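Local coordinates for protein salmonella plasmid virulence: SpvB (Salmonella typhimurium, PDB 6P0X) that probably transfers ADP-ribose from NAD to an arginine of host actin as a secreted virulence toxin, of which this chain is the N-terminal domain, at residues P256-Q261 with F292-D297; C286-M291 with V306-L311. All coordinates share one frame; numbering follows the deposited sequence.

How the contacts relate
Contacts 1 and 2 lie side by side, their centres about 13 Å apart, and share strand 288-293. Along the chain their segments alternate: the 256-261 loop comes first, then 286-291, 292-297 and 306-311. Contact 2 pairs strand 288-293 with its antiparallel neighbour, strand 304-314; contact 1 lays the long loop between strands 237-244 and 271-273 against the 292-297 segment, which leads out of strand 288-293. Pro256 joins the two, its CG packing 3.6 Å from Arg308 NE and also touching Gln288 and Leu290. The loop thus lies over one face of the strand pair in this beta-rich N-terminal domain of SpvB.

Contact 1 of 2, residues P256-Q261 with F292-D297; sequences PAFTAQ and FHHFPD
Phe258 meets Phe292 and His294 in a cluster of three aromatic rings. Its edge is turned to the face of Phe292 in a T-shaped stack, with centroids 4.8 Å apart and planes at 73°. Phe258 CD1 stands over the centre of the Phe292 ring, 3.5 Å from Phe292 CG. The second aromatic pair is an offset edge-to-face one: His294 brings its edge to a face of Phe258, and its CE1 lies 3.6 Å from Phe258 CZ. Phe258 therefore gives an edge to one partner and a face to the other. With CG anti to the backbone N (chi1 -176°), its ring reaches out toward both.

The cluster fastens the irregular loop after strand 237-244 to the 292-297 segment, which leads out of strand 288-293. Hydrogen bonds at both ring nitrogens fix the turn of the His294 ring: ND1 with Ala302 O, NE2 with Thr240 OG1.

A CH-pi contact adds to the stacking, with Phe258 CB 4.2 Å from the centroid of the Phe292 ring and over its face. At the edge of that ring, near its plane, Pro256 O approaches Phe292 CZ to 3.9 Å. No hydrogen bond crosses between the segments.

Contact 2 of 2, residues C286-M291 with V306-L311; sequences CRQVLM and VSRLLL
Strands 288-291 and 306-311 run antiparallel, their axes 4.8 Å apart at closest approach and their directions 176° apart, with Val289-Leu309 and Met291-Ser307 as hydrogen-bonded pairs and Gln288-Leu310 and Leu290-Arg308 as non-hydrogen-bonded pairs. Val289 and Leu309 exchange two bonds, Val289 N to Leu309 O and Leu309 N to Val289 O, each 2.9 Å. Met291 N donates to Ser307 O, Val306 N to Met291 O, and Leu311 N to Arg287 O. The parent strands 288-293 and 304-314 are consecutive in the chain, with the short helix 296-299 in their connection, and are flanked by strands 237-244 and 321-328 in the beta-rich N-terminal domain. Arg287 and Gln288 both face Asp244 on the former, a classic beta bulge.

On the face bearing Gln288, Leu290, Arg308 and Leu310, the Gln288 amide meets the Arg308 guanidinium diagonally across the strands. Arg308 NE donates to Gln288 OE1 at 2.8 Å, approaching nearly along the C=O axis, while Arg308 NH2 adds a weak bond to the same oxygen. The amide and guanidinium planes are only 24° apart. Arg308 reaches this position with its chain extended, CG anti to the backbone N (chi1 172°). Its aliphatic part runs beside Leu290, with Leu290 CD2 3.6 Å from Arg308 CG.

On the face of Val289, Leu309, Met291 and Ser307, Val289 packs on Leu309, CB to CB 4.2 Å. Further along, Met291 lies alongside Val306, with Met291 CG 3.6 Å from Val306 CG2.

Gln288 NE2 bonds to Gly249 O and Asp244 OD1, and Arg308 NH1 to Tyr330 OH and Asp251 O. One buried oxygen thus takes two guanidinium donors, one of them weak, and their charge would probably polarise the Gln288 amide and favour NE2 as a donor.

Contact 1 of 2, residues P256-Q261 with F292-D297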
loop_
_atom_site.group_PDB
_atom_site.type_symbol
_atom_site.label_atom_id
_atom_site.label_comp_id
_atom_site.label_asym_id
_atom_site.label_seq_id
_atom_site.Cartn_x
_atom_site.Cartn_y
_atom_site.Cartn_z
ATOM N N PRO A 256 20.461 11.195 -2.053
ATOM C CA PRO A 256 20.097 9.838 -2.483
ATOM C C PRO A 256 19.666 9.780 -3.943
ATOM O O PRO A 256 18.908 10.624 -4.426
ATOM C CB PRO A 256 18.935 9.470 -1.550
ATOM C CG PRO A 256 18.389 10.779 -1.040
ATOM C CD PRO A 256 19.375 11.876 -1.326
ATOM N N ALA A 257 20.156 8.758 -4.643
ATOM C CA ALA A 257 19.829 8.539 -6.045
ATOM C C ALA A 257 18.431 7.941 -6.188
ATOM O O ALA A 257 17.878 7.358 -5.254
ATOM C CB ALA A 257 20.859 7.619 -6.700
ATOM N N PHE A 258 17.859 8.095 -7.387
ATOM C CA PHE A 258 16.511 7.589 -7.634
ATOM C C PHE A 258 16.460 6.067 -7.563
ATOM O O PHE A 258 15.540 5.498 -6.961
ATOM C CB PHE A 258 16.006 8.076 -8.993
ATOM C CG PHE A 258 14.590 7.670 -9.292
ATOM C CD1 PHE A 258 13.540 8.179 -8.547
ATOM C CD2 PHE A 258 14.309 6.773 -10.311
ATOM C CE1 PHE A 258 12.232 7.806 -8.815
ATOM C CE2 PHE A 258 13.001 6.393 -10.583
ATOM C CZ PHE A 258 11.963 6.912 -9.834
ATOM N N THR A 259 17.432 5.389 -8.167
ATOM C CA THR A 259 17.488 3.933 -8.171
ATOM C C THR A 259 18.457 3.461 -7.097
ATOM O O THR A 259 19.597 3.932 -7.032
ATOM C CB THR A 259 17.918 3.402 -9.539
ATOM O OG1 THR A 259 16.919 3.726 -10.513
ATOM C CG2 THR A 259 18.097 1.890 -9.492
ATOM N N ALA A 260 18.004 2.527 -6.267
ATOM C CA ALA A 260 18.814 2.058 -5.154
ATOM C C ALA A 260 19.947 1.170 -5.651
ATOM O O ALA A 260 19.734 0.270 -6.469
ATOM C CB ALA A 260 17.945 1.299 -4.155
ATOM N N GLN A 261 21.158 1.432 -5.159
ATOM C CA GLN A 261 22.318 0.609 -5.473
ATOM C C GLN A 261 22.615 -0.440 -4.410
ATOM O O GLN A 261 23.345 -1.396 -4.696
ATOM C CB GLN A 261 23.559 1.489 -5.671
ATOM N N PHE A 292 10.486 13.091 -6.119
ATOM C CA PHE A 292 11.171 13.160 -7.402
ATOM C C PHE A 292 10.231 13.690 -8.476
ATOM O O PHE A 292 9.054 13.314 -8.526
ATOM C CB PHE A 292 11.698 11.784 -7.835
ATOM C CG PHE A 292 12.964 11.360 -7.142
ATOM C CD1 PHE A 292 14.201 11.693 -7.670
ATOM C CD2 PHE A 292 12.919 10.604 -5.980
ATOM C CE1 PHE A 292 15.370 11.297 -7.044
ATOM C CE2 PHE A 292 14.084 10.202 -5.349
ATOM C CZ PHE A 292 15.312 10.549 -5.883
ATOM N N HIS A 293 10.761 14.552 -9.340
ATOM C CA HIS A 293 10.074 15.000 -10.540
ATOM C C HIS A 293 10.741 14.383 -11.763
ATOM O O HIS A 293 11.938 14.082 -11.750
ATOM C CB HIS A 293 10.088 16.528 -10.657
ATOM C CG HIS A 293 9.300 17.227 -9.593
ATOM N ND1 HIS A 293 9.174 18.599 -9.540
ATOM C CD2 HIS A 293 8.598 16.746 -8.540
ATOM C CE1 HIS A 293 8.430 18.933 -8.502
ATOM N NE2 HIS A 293 8.067 17.827 -7.877
ATOM N N HIS A 294 9.959 14.214 -12.835
ATOM C CA HIS A 294 10.420 13.540 -14.052
ATOM C C HIS A 294 10.071 14.420 -15.250
ATOM O O HIS A 294 9.089 14.182 -15.956
ATOM C CB HIS A 294 9.808 12.146 -14.176
ATOM C CG HIS A 294 10.016 11.286 -12.970
ATOM N ND1 HIS A 294 11.182 10.585 -12.749
ATOM C CD2 HIS A 294 9.209 11.013 -11.918
ATOM C CE1 HIS A 294 11.085 9.918 -11.613
ATOM N NE2 HIS A 294 9.897 10.161 -11.089
ATOM N N PHE A 295 10.896 15.438 -15.478
ATOM C CA PHE A 295 10.751 16.365 -16.597
ATOM C C PHE A 295 12.049 16.365 -17.397
ATOM O O PHE A 295 12.810 17.343 -17.371
ATOM C CB PHE A 295 10.399 17.769 -16.109
ATOM C CG PHE A 295 9.040 17.877 -15.475
ATOM C CD1 PHE A 295 8.847 17.546 -14.142
ATOM C CD2 PHE A 295 7.955 18.324 -16.213
ATOM C CE1 PHE A 295 7.595 17.652 -13.561
ATOM C CE2 PHE A 295 6.701 18.433 -15.638
ATOM C CZ PHE A 295 6.521 18.095 -14.311
ATOM N N PRO A 296 12.333 15.279 -18.120
ATOM C CA PRO A 296 13.638 15.162 -18.793
ATOM C C PRO A 296 13.889 16.221 -19.853
ATOM O O PRO A 296 15.041 16.641 -20.031
ATOM C CB PRO A 296 13.587 13.754 -19.404
ATOM C CG PRO A 296 12.133 13.482 -19.593
ATOM C CD PRO A 296 11.441 14.150 -18.438
ATOM N N ASP A 297 12.855 16.663 -20.568
ATOM C CA ASP A 297 13.066 17.612 -21.657
ATOM C C ASP A 297 13.441 18.990 -21.125
ATOM O O ASP A 297 14.366 19.634 -21.636
ATOM C CB ASP A 297 11.809 17.687 -22.526
ATOM C CG ASP A 297 11.481 16.361 -23.191
ATOM O OD1 ASP A 297 12.181 15.367 -22.909
ATOM O OD2 ASP A 297 10.522 16.309 -23.990
#

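Contact 2 of 2, residues C286-M291 with V306-L311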
loop_
_atom_site.group_PDB
_atom_site.type_symbol
_atom_site.label_atom_id
_atom_site.label_comp_id
_atom_site.label_asym_id
_atom_site.label_seq_id
_atom_site.Cartn_x
_atom_site.Cartn_y
_atom_site.Cartn_z
ATOM N N CYS A 286 11.493 2.639 7.612
ATOM C CA CYS A 286 11.571 3.692 6.610
ATOM C C CYS A 286 12.493 4.794 7.116
ATOM O O CYS A 286 12.220 5.425 8.143
ATOM C CB CYS A 286 10.189 4.247 6.287
ATOM S SG CYS A 286 10.248 5.647 5.139
ATOM N N ARG A 287 13.589 5.017 6.398
ATOM C CA ARG A 287 14.560 6.020 6.807
ATOM C C ARG A 287 14.297 7.379 6.181
ATOM O O ARG A 287 14.690 8.398 6.761
ATOM C CB ARG A 287 15.979 5.570 6.446
ATOM C CG ARG A 287 16.309 4.139 6.838
ATOM C CD ARG A 287 16.043 3.887 8.312
ATOM N NE ARG A 287 16.086 2.461 8.625
ATOM C CZ ARG A 287 17.011 1.886 9.386
ATOM N NH1 ARG A 287 17.976 2.614 9.933
ATOM N NH2 ARG A 287 16.965 0.578 9.611
ATOM N N GLN A 288 13.644 7.428 5.020
ATOM C CA GLN A 288 13.443 8.727 4.387
ATOM C C GLN A 288 12.293 8.658 3.393
ATOM O O GLN A 288 11.916 7.585 2.911
ATOM C CB GLN A 288 14.721 9.212 3.693
ATOM C CG GLN A 288 15.334 8.173 2.780
ATOM C CD GLN A 288 16.756 8.503 2.372
ATOM O OE1 GLN A 288 17.122 9.671 2.222
ATOM N NE2 GLN A 288 17.572 7.470 2.204
ATOM N N VAL A 289 11.728 9.829 3.114
ATOM C CA VAL A 289 10.683 9.999 2.109
ATOM C C VAL A 289 11.170 11.049 1.115
ATOM O O VAL A 289 11.425 12.197 1.492
ATOM C CB VAL A 289 9.340 10.409 2.739
ATOM C CG1 VAL A 289 8.251 10.466 1.681
ATOM C CG2 VAL A 289 8.947 9.436 3.849
ATOM N N LEU A 290 11.297 10.658 -0.149
ATOM C CA LEU A 290 11.901 11.496 -1.175
ATOM C C LEU A 290 10.861 11.884 -2.217
ATOM O O LEU A 290 9.993 11.081 -2.570
ATOM C CB LEU A 290 13.064 10.765 -1.851
ATOM C CG LEU A 290 13.938 9.930 -0.912
ATOM C CD1 LEU A 290 14.938 9.118 -1.706
ATOM C CD2 LEU A 290 14.649 10.816 0.106
ATOM N N MET A 291 10.954 13.115 -2.716
ATOM C CA MET A 291 10.071 13.599 -3.772
ATOM C C MET A 291 10.881 13.784 -5.049
ATOM O O MET A 291 11.857 14.542 -5.062
ATOM C CB MET A 291 9.400 14.910 -3.359
ATOM C CG MET A 291 8.289 15.369 -4.291
ATOM S SD MET A 291 6.867 14.262 -4.304
ATOM C CE MET A 291 6.720 13.915 -6.056
ATOM N N VAL A 306 13.720 16.824 -5.438
ATOM C CA VAL A 306 13.308 18.161 -5.047
ATOM C C VAL A 306 13.205 18.311 -3.532
ATOM O O VAL A 306 13.401 19.419 -3.015
ATOM C CB VAL A 306 11.987 18.566 -5.734
ATOM C CG1 VAL A 306 12.105 18.383 -7.247
ATOM C CG2 VAL A 306 10.832 17.762 -5.191
ATOM N N SER A 307 12.913 17.239 -2.805
ATOM C CA SER A 307 12.779 17.336 -1.360
ATOM C C SER A 307 13.119 15.992 -0.731
ATOM O O SER A 307 12.808 14.936 -1.296
ATOM C CB SER A 307 11.364 17.780 -0.969
ATOM O OG SER A 307 11.311 18.182 0.385
ATOM N N ARG A 308 13.766 16.040 0.437
ATOM C CA ARG A 308 14.194 14.838 1.150
ATOM C C ARG A 308 13.775 14.961 2.608
ATOM O O ARG A 308 14.374 15.732 3.359
ATOM C CB ARG A 308 15.711 14.654 1.041
ATOM C CG ARG A 308 16.277 13.534 1.902
ATOM C CD ARG A 308 17.786 13.466 1.782
ATOM N NE ARG A 308 18.308 12.191 2.264
ATOM C CZ ARG A 308 19.602 11.911 2.391
ATOM N NH1 ARG A 308 20.514 12.815 2.068
ATOM N NH2 ARG A 308 19.985 10.723 2.838
ATOM N N LEU A 309 12.768 14.198 3.021
ATOM C CA LEU A 309 12.397 14.123 4.427
ATOM C C LEU A 309 13.241 13.026 5.061
ATOM O O LEU A 309 13.044 11.839 4.779
ATOM C CB LEU A 309 10.905 13.844 4.590
ATOM C CG LEU A 309 10.435 13.525 6.014
ATOM C CD1 LEU A 309 10.692 14.696 6.952
ATOM C CD2 LEU A 309 8.963 13.124 6.040
ATOM N N LEU A 310 14.180 13.431 5.911
ATOM C CA LEU A 310 15.099 12.529 6.586
ATOM C C LEU A 310 14.635 12.324 8.017
ATOM O O LEU A 310 14.382 13.298 8.745
ATOM C CB LEU A 310 16.529 13.072 6.570
ATOM C CG LEU A 310 17.603 12.077 7.025
ATOM C CD1 LEU A 310 17.518 10.767 6.250
ATOM C CD2 LEU A 310 18.997 12.690 6.914
ATOM N N LEU A 311 14.517 11.056 8.398
ATOM C CA LEU A 311 14.041 10.629 9.702
ATOM C C LEU A 311 15.213 10.087 10.506
ATOM O O LEU A 311 16.013 9.299 9.992
ATOM C CB LEU A 311 12.965 9.553 9.553
ATOM C CG LEU A 311 11.820 9.860 8.582
ATOM C CD1 LEU A 311 10.950 8.629 8.365
ATOM C CD2 LEU A 311 10.982 11.038 9.061
#